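Local coordinates for protein mosquitocidal toxin (Bacillus sphaericus, PDB 2CB4) that is a mosquitocidal toxin whose catalytic domain probably transfers ADP-ribose to target proteins, at residues R130-H144 against D258-L272. The protein carries 1 engineered substitution. Residues are numbered along the deposited sequence; the frame is centred on the assembly and turned at random.
Sequences RYNNLGLEITPWTPH and DMFAPNGEIPNNNLL
Thr142 and Glu265 form the hydrogen-bonded pair of a small two-stranded antiparallel sheet in this ADP-ribosyltransferase domain. Thr142 N gives a nearly straight bond to Glu265 O (2.9 Å), and Glu265 N returns one to Thr142 O. His144 NE2 donates in its ring plane to Glu265 OE1 (2.8 Å), meeting the carboxylate from above its plane. Gly264 CA sits over the centre of the His144 ring, a CH-pi contact at 3.7 Å from its centroid. Trp141 has CG anti to its backbone N (chi1 177°), which carries the indole alongside 258-265. Glu265 N lies over one ring face. The carbonyls of Asp258 and Ala261 meet the edge, and a water links Trp141 NE1 to Ala261 O.

Ile138 and Leu271 form a separate single bridge, flanked by backbone hydrogen bonds from Leu272 N to Glu137 O and from Thr139 N to Asn270 O. Asn268 OD1 accepts from Asn270 N, an Asx turn, and from Thr139 OG1 (2.7 Å). Arg130 grips Asn269 OD1 end-on with NH1 (3.0 Å) and NH2 (2.7 Å). NH1 also holds Thr139 O, so three hydrogen bonds to two acceptors probably limit the rotation of the guanidinium, and Ile266 CG2 packs on one face.

Pro143 packs on Trp81 of strand 78-82 and Ile151 of strand 150-156. Trp141 rests on Thr127 of strand 123-131, and His144 ND1 is hydrogen-bonded to Asn211 OD1 of the second subunit.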
# COMPACT_ATOMS: atom_id res chain seq x y z
N ARG A 130 25.34 -24.36 37.51
CA ARG A 130 26.09 -24.27 38.75
C ARG A 130 26.18 -25.60 39.47
O ARG A 130 25.22 -26.36 39.54
CB ARG A 130 25.46 -23.25 39.68
CG ARG A 130 25.59 -21.83 39.22
CD ARG A 130 24.78 -20.98 40.17
NE ARG A 130 25.57 -20.63 41.34
CZ ARG A 130 25.24 -20.86 42.60
NH1 ARG A 130 24.10 -21.43 42.96
NH2 ARG A 130 26.07 -20.47 43.55
N TYR A 131 27.37 -25.86 40.02
CA TYR A 131 27.63 -27.12 40.72
C TYR A 131 28.26 -26.88 42.06
O TYR A 131 28.95 -25.88 42.26
CB TYR A 131 28.54 -28.00 39.85
CG TYR A 131 27.86 -28.39 38.57
CD1 TYR A 131 27.03 -29.53 38.52
CD2 TYR A 131 27.93 -27.59 37.44
CE1 TYR A 131 26.34 -29.86 37.37
CE2 TYR A 131 27.24 -27.92 36.27
CZ TYR A 131 26.44 -29.04 36.25
OH TYR A 131 25.77 -29.38 35.11
N ASN A 132 28.03 -27.79 43.00
CA ASN A 132 28.69 -27.67 44.31
C ASN A 132 30.07 -28.36 44.21
O ASN A 132 30.52 -28.76 43.12
CB ASN A 132 27.84 -28.19 45.49
CG ASN A 132 27.65 -29.67 45.46
OD1 ASN A 132 28.26 -30.38 44.66
ND2 ASN A 132 26.74 -30.15 46.30
N ASN A 133 30.80 -28.50 45.33
CA ASN A 133 32.14 -29.13 45.26
C ASN A 133 32.17 -30.63 44.92
O ASN A 133 33.12 -31.15 44.30
CB ASN A 133 33.08 -28.68 46.40
CG ASN A 133 33.46 -27.21 46.25
OD1 ASN A 133 33.44 -26.67 45.13
ND2 ASN A 133 33.79 -26.56 47.38
N LEU A 134 31.05 -31.28 45.22
CA LEU A 134 30.92 -32.69 44.90
C LEU A 134 30.53 -32.85 43.44
O LEU A 134 30.28 -33.97 42.99
CB LEU A 134 29.81 -33.30 45.75
CG LEU A 134 30.03 -33.20 47.25
CD1 LEU A 134 28.83 -33.78 47.99
CD2 LEU A 134 31.27 -33.98 47.59
N GLY A 135 30.42 -31.73 42.73
CA GLY A 135 30.03 -31.75 41.30
C GLY A 135 28.52 -32.01 41.07
O GLY A 135 28.11 -32.43 39.98
N LEU A 136 27.72 -31.78 42.10
CA LEU A 136 26.27 -31.94 42.02
C LEU A 136 25.66 -30.57 41.65
O LEU A 136 26.14 -29.52 42.13
CB LEU A 136 25.71 -32.39 43.37
CG LEU A 136 26.18 -33.76 43.88
CD1 LEU A 136 25.46 -34.14 45.16
CD2 LEU A 136 25.91 -34.79 42.82
N GLU A 137 24.63 -30.58 40.82
CA GLU A 137 23.98 -29.34 40.39
C GLU A 137 23.22 -28.61 41.49
O GLU A 137 22.44 -29.21 42.25
CB GLU A 137 23.04 -29.56 39.19
CG GLU A 137 22.74 -28.27 38.45
CD GLU A 137 21.86 -28.44 37.23
OE1 GLU A 137 21.31 -29.53 37.00
OE2 GLU A 137 21.69 -27.45 36.50
N ILE A 138 23.43 -27.30 41.55
CA ILE A 138 22.74 -26.44 42.51
C ILE A 138 21.98 -25.35 41.71
O ILE A 138 22.15 -25.22 40.50
CB ILE A 138 23.70 -25.82 43.58
CG1 ILE A 138 24.81 -25.03 42.91
CG2 ILE A 138 24.27 -26.94 44.47
CD1 ILE A 138 25.68 -24.27 43.90
N THR A 139 21.11 -24.60 42.39
CA THR A 139 20.30 -23.58 41.74
C THR A 139 21.09 -22.59 40.89
O THR A 139 22.03 -21.95 41.37
CB THR A 139 19.45 -22.84 42.79
OG1 THR A 139 18.87 -23.81 43.66
CG2 THR A 139 18.33 -22.03 42.12
N PRO A 140 20.71 -22.42 39.61
CA PRO A 140 21.41 -21.47 38.76
C PRO A 140 20.79 -20.09 38.97
O PRO A 140 19.83 -19.93 39.73
CB PRO A 140 21.09 -21.97 37.34
CG PRO A 140 19.74 -22.58 37.46
CD PRO A 140 19.65 -23.15 38.87
N TRP A 141 21.34 -19.09 38.29
CA TRP A 141 20.76 -17.76 38.28
C TRP A 141 19.35 -18.06 37.68
O TRP A 141 19.22 -18.78 36.67
CB TRP A 141 21.57 -16.85 37.34
CG TRP A 141 21.00 -15.46 37.21
CD1 TRP A 141 21.41 -14.35 37.89
CD2 TRP A 141 19.93 -15.03 36.33
NE1 TRP A 141 20.65 -13.26 37.50
CE2 TRP A 141 19.76 -13.64 36.53
CE3 TRP A 141 19.15 -15.68 35.33
CZ2 TRP A 141 18.80 -12.90 35.83
CZ3 TRP A 141 18.20 -14.94 34.64
CH2 TRP A 141 18.01 -13.57 34.91
N THR A 142 18.30 -17.57 38.34
CA THR A 142 16.92 -17.83 37.95
C THR A 142 16.15 -16.50 37.85
O THR A 142 16.36 -15.60 38.66
CB THR A 142 16.28 -18.71 39.04
OG1 THR A 142 17.03 -19.92 39.16
CG2 THR A 142 14.81 -19.04 38.75
N PRO A 143 15.25 -16.39 36.86
CA PRO A 143 14.46 -15.16 36.70
C PRO A 143 13.49 -14.97 37.87
O PRO A 143 12.98 -15.94 38.43
CB PRO A 143 13.68 -15.39 35.39
CG PRO A 143 14.31 -16.51 34.71
CD PRO A 143 15.07 -17.31 35.72
N HIS A 144 13.21 -13.73 38.23
CA HIS A 144 12.27 -13.46 39.32
C HIS A 144 10.88 -14.02 39.02
O HIS A 144 10.14 -14.37 39.93
CB HIS A 144 12.15 -11.94 39.57
CG HIS A 144 13.35 -11.34 40.21
ND1 HIS A 144 13.85 -10.10 39.87
CD2 HIS A 144 14.16 -11.83 41.19
CE1 HIS A 144 14.90 -9.84 40.62
NE2 HIS A 144 15.11 -10.86 41.43
N ASP A 258 13.48 -12.16 30.64
CA ASP A 258 13.87 -13.08 31.70
C ASP A 258 15.34 -13.47 31.77
O ASP A 258 15.71 -14.36 32.51
CB ASP A 258 12.97 -14.31 31.67
CG ASP A 258 11.57 -14.01 32.18
OD1 ASP A 258 11.46 -13.32 33.24
OD2 ASP A 258 10.61 -14.35 31.47
N MSE A 259 16.18 -12.80 30.98
CA MSE A 259 17.61 -13.05 30.97
C MSE A 259 18.42 -11.76 31.25
O MSE A 259 19.62 -11.74 31.08
CB MSE A 259 18.12 -13.74 29.67
CG MSE A 259 17.89 -15.25 29.63
SE MSE A 259 18.65 -16.32 31.00
CE MSE A 259 20.33 -16.15 30.25
N PHE A 260 17.74 -10.68 31.65
CA PHE A 260 18.37 -9.40 31.95
C PHE A 260 18.74 -9.51 33.44
O PHE A 260 17.91 -9.92 34.25
CB PHE A 260 17.38 -8.26 31.72
CG PHE A 260 17.95 -6.89 32.01
CD1 PHE A 260 19.28 -6.60 31.66
CD2 PHE A 260 17.18 -5.91 32.62
CE1 PHE A 260 19.83 -5.35 31.93
CE2 PHE A 260 17.70 -4.64 32.89
CZ PHE A 260 19.03 -4.35 32.55
N ALA A 261 19.98 -9.19 33.79
CA ALA A 261 20.45 -9.34 35.17
C ALA A 261 19.57 -8.89 36.33
O ALA A 261 19.33 -9.68 37.25
CB ALA A 261 21.91 -8.91 35.33
N PRO A 262 19.08 -7.65 36.30
CA PRO A 262 18.21 -7.17 37.39
C PRO A 262 16.86 -7.94 37.45
O PRO A 262 16.13 -7.84 38.46
CB PRO A 262 17.95 -5.69 37.01
CG PRO A 262 18.95 -5.33 36.01
CD PRO A 262 19.42 -6.59 35.34
N ASN A 263 16.54 -8.70 36.39
CA ASN A 263 15.29 -9.47 36.31
C ASN A 263 15.36 -10.86 36.90
O ASN A 263 14.43 -11.67 36.73
CB ASN A 263 14.74 -9.50 34.88
CG ASN A 263 14.34 -8.13 34.40
OD1 ASN A 263 14.39 -7.16 35.14
ND2 ASN A 263 13.96 -8.04 33.15
N GLY A 264 16.45 -11.14 37.62
CA GLY A 264 16.61 -12.44 38.27
C GLY A 264 17.75 -12.39 39.28
O GLY A 264 18.29 -11.32 39.57
N GLU A 265 18.14 -13.55 39.79
CA GLU A 265 19.25 -13.64 40.75
C GLU A 265 19.51 -15.11 41.08
O GLU A 265 18.73 -15.97 40.69
CB GLU A 265 18.85 -12.94 42.06
CG GLU A 265 17.82 -13.76 42.82
CD GLU A 265 17.06 -12.95 43.86
OE1 GLU A 265 16.67 -11.78 43.58
OE2 GLU A 265 16.85 -13.51 44.96
N ILE A 266 20.58 -15.39 41.82
CA ILE A 266 20.86 -16.76 42.25
C ILE A 266 20.12 -16.85 43.58
O ILE A 266 20.49 -16.20 44.54
CB ILE A 266 22.37 -17.02 42.44
CG1 ILE A 266 23.06 -16.82 41.08
CG2 ILE A 266 22.59 -18.45 42.98
CD1 ILE A 266 24.53 -17.06 41.06
N PRO A 267 19.03 -17.57 43.61
CA PRO A 267 18.23 -17.59 44.84
C PRO A 267 18.86 -18.28 46.05
O PRO A 267 18.59 -17.91 47.20
CB PRO A 267 16.93 -18.30 44.41
CG PRO A 267 17.28 -19.07 43.20
CD PRO A 267 18.44 -18.41 42.54
N ASN A 268 19.66 -19.32 45.81
CA ASN A 268 20.27 -20.07 46.87
C ASN A 268 21.26 -21.05 46.25
O ASN A 268 21.51 -21.02 45.04
CB ASN A 268 19.18 -20.83 47.64
CG ASN A 268 18.32 -21.71 46.74
OD1 ASN A 268 18.82 -22.59 46.05
ND2 ASN A 268 17.02 -21.44 46.73
N ASN A 269 21.84 -21.91 47.08
CA ASN A 269 22.81 -22.90 46.62
C ASN A 269 22.33 -24.29 46.91
O ASN A 269 23.13 -25.21 47.07
CB ASN A 269 24.15 -22.71 47.30
CG ASN A 269 24.79 -21.39 46.97
OD1 ASN A 269 24.70 -20.88 45.86
ND2 ASN A 269 25.50 -20.85 47.93
N ASN A 270 21.03 -24.44 46.99
CA ASN A 270 20.45 -25.74 47.26
C ASN A 270 20.62 -26.67 46.08
O ASN A 270 20.80 -26.24 44.93
CB ASN A 270 18.97 -25.60 47.61
CG ASN A 270 18.76 -24.73 48.82
OD1 ASN A 270 19.70 -24.45 49.58
ND2 ASN A 270 17.54 -24.25 48.99
N LEU A 271 20.56 -27.97 46.37
CA LEU A 271 20.68 -28.95 45.33
C LEU A 271 19.44 -28.90 44.45
O LEU A 271 18.30 -28.79 44.93
CB LEU A 271 20.86 -30.35 45.93
CG LEU A 271 22.16 -30.67 46.67
CD1 LEU A 271 21.96 -32.02 47.38
CD2 LEU A 271 23.37 -30.75 45.72
N LEU A 272 19.68 -28.98 43.15
CA LEU A 272 18.62 -28.95 42.19
C LEU A 272 18.22 -30.39 41.98
O LEU A 272 18.38 -30.93 40.90
CB LEU A 272 19.14 -28.34 40.89
CG LEU A 272 18.08 -27.70 40.02
CD1 LEU A 272 17.36 -26.57 40.77
CD2 LEU A 272 18.74 -27.24 38.76
O HOH W 1 21.46 -10.74 38.88